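PDB 5M45: acetone carboxylase alpha subunit from Xanthobacter autotrophicus Py2, which forms the alpha subunit of a carboxylase assembly and belongs to the hydantoinase B/oxoprolinase family. Local coordinates for residues D29-A34 with N96-S101. Numbering follows the deposited sequence.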
ATOM      1  N   ASP A  29     -10.658  31.388   1.728  1.00 17.02           N
ATOM      2  CA  ASP A  29     -11.935  31.674   2.408  1.00 18.18           C
ATOM      3  C   ASP A  29     -12.534  33.047   1.997  1.00 18.40           C
ATOM      4  O   ASP A  29     -13.762  33.153   1.819  1.00 18.25           O
ATOM      5  CB  ASP A  29     -11.812  31.566   3.935  1.00 19.10           C
ATOM      6  CG  ASP A  29     -11.653  30.112   4.441  1.00 19.76           C
ATOM      7  OD1 ASP A  29     -11.784  29.121   3.688  1.00 20.52           O
ATOM      8  OD2 ASP A  29     -11.357  29.942   5.637  1.00 20.45           O
ATOM      9  N   ARG A  30     -11.675  34.070   1.844  1.00 18.50           N
ATOM     10  CA  ARG A  30     -12.093  35.418   1.413  1.00 18.76           C
ATOM     11  C   ARG A  30     -12.683  35.348   0.004  1.00 18.36           C
ATOM     12  O   ARG A  30     -13.759  35.880  -0.257  1.00 18.62           O
ATOM     13  CB  ARG A  30     -10.912  36.429   1.474  1.00 18.84           C
ATOM     14  CG  ARG A  30     -11.220  37.788   0.846  1.00 19.73           C
ATOM     15  CD  ARG A  30     -10.163  38.861   1.103  1.00 20.25           C
ATOM     16  NE  ARG A  30      -8.874  38.499   0.484  1.00 19.73           N
ATOM     17  CZ  ARG A  30      -8.505  38.746  -0.777  1.00 19.59           C
ATOM     18  NH1 ARG A  30      -9.299  39.323  -1.635  1.00 20.06           N
ATOM     19  NH2 ARG A  30      -7.273  38.431  -1.195  1.00 19.23           N
ATOM     20  N   LEU A  31     -11.999  34.652  -0.887  1.00 17.57           N
ATOM     21  CA  LEU A  31     -12.468  34.496  -2.266  1.00 17.53           C
ATOM     22  C   LEU A  31     -13.774  33.695  -2.395  1.00 17.49           C
ATOM     23  O   LEU A  31     -14.650  34.061  -3.192  1.00 17.67           O
ATOM     24  CB  LEU A  31     -11.374  33.891  -3.140  1.00 17.07           C
ATOM     25  CG  LEU A  31     -10.049  34.666  -3.218  1.00 17.28           C
ATOM     26  CD1 LEU A  31      -9.084  33.910  -4.146  1.00 17.16           C
ATOM     27  CD2 LEU A  31     -10.221  36.071  -3.708  1.00 17.71           C
ATOM     28  N   MET A  32     -13.911  32.626  -1.623  1.00 17.44           N
ATOM     29  CA  MET A  32     -15.137  31.818  -1.664  1.00 18.25           C
ATOM     30  C   MET A  32     -16.353  32.590  -1.097  1.00 19.10           C
ATOM     31  O   MET A  32     -17.470  32.486  -1.628  1.00 19.29           O
ATOM     32  CB  MET A  32     -14.958  30.462  -0.944  1.00 18.25           C
ATOM     33  CG  MET A  32     -13.925  29.520  -1.577  1.00 17.85           C
ATOM     34  SD  MET A  32     -14.201  29.057  -3.314  1.00 17.62           S
ATOM     35  CE  MET A  32     -13.245  30.349  -4.141  1.00 16.76           C
ATOM     36  N   ALA A  33     -16.121  33.367  -0.046  1.00 19.49           N
ATOM     37  CA  ALA A  33     -17.199  34.189   0.551  1.00 20.73           C
ATOM     38  C   ALA A  33     -17.708  35.275  -0.419  1.00 20.82           C
ATOM     39  O   ALA A  33     -18.916  35.539  -0.481  1.00 21.26           O
ATOM     40  CB  ALA A  33     -16.722  34.820   1.884  1.00 21.20           C
ATOM     41  N   ALA A  34     -16.782  35.896  -1.154  1.00 20.29           N
ATOM     42  CA  ALA A  34     -17.139  36.928  -2.153  1.00 20.55           C
ATOM     43  C   ALA A  34     -17.873  36.292  -3.362  1.00 20.59           C
ATOM     44  O   ALA A  34     -18.814  36.899  -3.891  1.00 21.20           O
ATOM     45  CB  ALA A  34     -15.921  37.705  -2.625  1.00 20.02           C
ATOM     46  N   ASN A  96      -3.989  29.456  -9.765  1.00 12.92           N
ATOM     47  CA  ASN A  96      -3.786  30.595  -8.862  1.00 13.18           C
ATOM     48  C   ASN A  96      -3.557  30.094  -7.402  1.00 13.50           C
ATOM     49  O   ASN A  96      -3.634  28.907  -7.142  1.00 13.21           O
ATOM     50  CB  ASN A  96      -4.921  31.641  -9.018  1.00 13.41           C
ATOM     51  CG  ASN A  96      -6.265  31.190  -8.469  1.00 13.48           C
ATOM     52  OD1 ASN A  96      -6.365  30.360  -7.556  1.00 13.33           O
ATOM     53  ND2 ASN A  96      -7.337  31.790  -9.019  1.00 13.63           N
ATOM     54  N   ALA A  97      -3.226  30.998  -6.481  1.00 13.88           N
ATOM     55  CA  ALA A  97      -2.877  30.638  -5.103  1.00 14.22           C
ATOM     56  C   ALA A  97      -3.966  29.870  -4.371  1.00 14.45           C
ATOM     57  O   ALA A  97      -3.663  29.033  -3.504  1.00 14.69           O
ATOM     58  CB  ALA A  97      -2.472  31.860  -4.315  1.00 14.41           C
ATOM     59  N   ALA A  98      -5.228  30.119  -4.725  1.00 14.84           N
ATOM     60  CA  ALA A  98      -6.378  29.428  -4.112  1.00 14.89           C
ATOM     61  C   ALA A  98      -6.666  28.040  -4.689  1.00 14.79           C
ATOM     62  O   ALA A  98      -7.657  27.409  -4.294  1.00 14.82           O
ATOM     63  CB  ALA A  98      -7.631  30.302  -4.210  1.00 15.04           C
ATOM     64  N   GLY A  99      -5.842  27.565  -5.625  1.00 14.70           N
ATOM     65  CA  GLY A  99      -6.058  26.269  -6.281  1.00 14.38           C
ATOM     66  C   GLY A  99      -7.082  26.212  -7.419  1.00 14.37           C
ATOM     67  O   GLY A  99      -7.481  25.130  -7.830  1.00 14.07           O
ATOM     68  N   ASP A 100      -7.525  27.368  -7.919  1.00 14.35           N
ATOM     69  CA  ASP A 100      -8.379  27.422  -9.095  1.00 14.49           C
ATOM     70  C   ASP A 100      -7.553  27.517 -10.395  1.00 14.55           C
ATOM     71  O   ASP A 100      -6.631  28.311 -10.480  1.00 14.18           O
ATOM     72  CB  ASP A 100      -9.326  28.608  -8.986  1.00 14.68           C
ATOM     73  CG  ASP A 100     -10.304  28.457  -7.816  1.00 14.97           C
ATOM     74  OD1 ASP A 100     -11.063  27.442  -7.852  1.00 15.08           O
ATOM     75  OD2 ASP A 100     -10.347  29.330  -6.928  1.00 15.10           O
ATOM     76  N   SER A 101      -7.898  26.712 -11.399  1.00 14.91           N
ATOM     77  CA  SER A 101      -7.133  26.666 -12.656  1.00 15.14           C
ATOM     78  C   SER A 101      -7.407  27.897 -13.499  1.00 15.32           C
ATOM     79  O   SER A 101      -8.559  28.373 -13.542  1.00 15.54           O
ATOM     80  CB  SER A 101      -7.450  25.400 -13.467  1.00 15.43           C
ATOM     81  OG  SER A 101      -8.805  25.393 -13.895  1.00 16.09           O
TER
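Leu31 and Met32, neighbours on helix 24-38, reach across to Ala98 and Asp100 in the beta hairpin of strands 90-95 and 101-104, the latter outermost in this chain's antiparallel sheet. The hairpin turns through a type I beta turn from Asn96 to Gly99 with a G1 bulge: Gly99, its last residue, has positive phi and bonds through N to Asn96 O at 3.0 Å, and Asn96 N also bonds to Asp100 O. The side chain of Leu31 is directed toward this turn. One branch does the touching: CD1 meets the methyl of Ala98 tip to tip, CD1 to CB 3.9 Å. Because CG lies beside the backbone N (chi1 -58°) and CD1 extends anti to CA (chi2 -180°), this methyl stands well out from the helix. Tyr265 of helix 257-282 and Ala42 also pack on Leu31.

Met32 leaves the helix at a slant to the hairpin, but bends at chi2 (-58°) and chi3, which swings its terminal methyl toward Asp100. The two side chains approach from opposite directions, and CE comes to 4.1 Å from Asp100 OD2, a loose van der Waals approach rather than a polar bond. The carboxylate has its polar partners elsewhere: OD2 hydrogen-bonds to Tyr41, while OD1 takes a salt bridge from Lys120 and a hydrogen bond from Tyr376. Lys120 and Tyr376 also line the pocket of the bound 3,6,9,12,15-pentaoxaheptadecan-1-ol, whose nearest atom is about 4 Å from the Asp100 side chain; the helix thus packs on a hairpin that borders this pocket.

Inside the hairpin, Asn96 braces the chain on which Ala98 and Asp100 sit. Its OD1 accepts a weak bond from Ala98 N. A straighter one runs from Asp100 N to Asn96 OD1, 3.2 Å long, with the donor above the plane of the amide carbonyl; Asn96 ND2 donates to Ala264 O and to Tyr41 OH, the same hydroxyl that is bonded to Asp100 OD2.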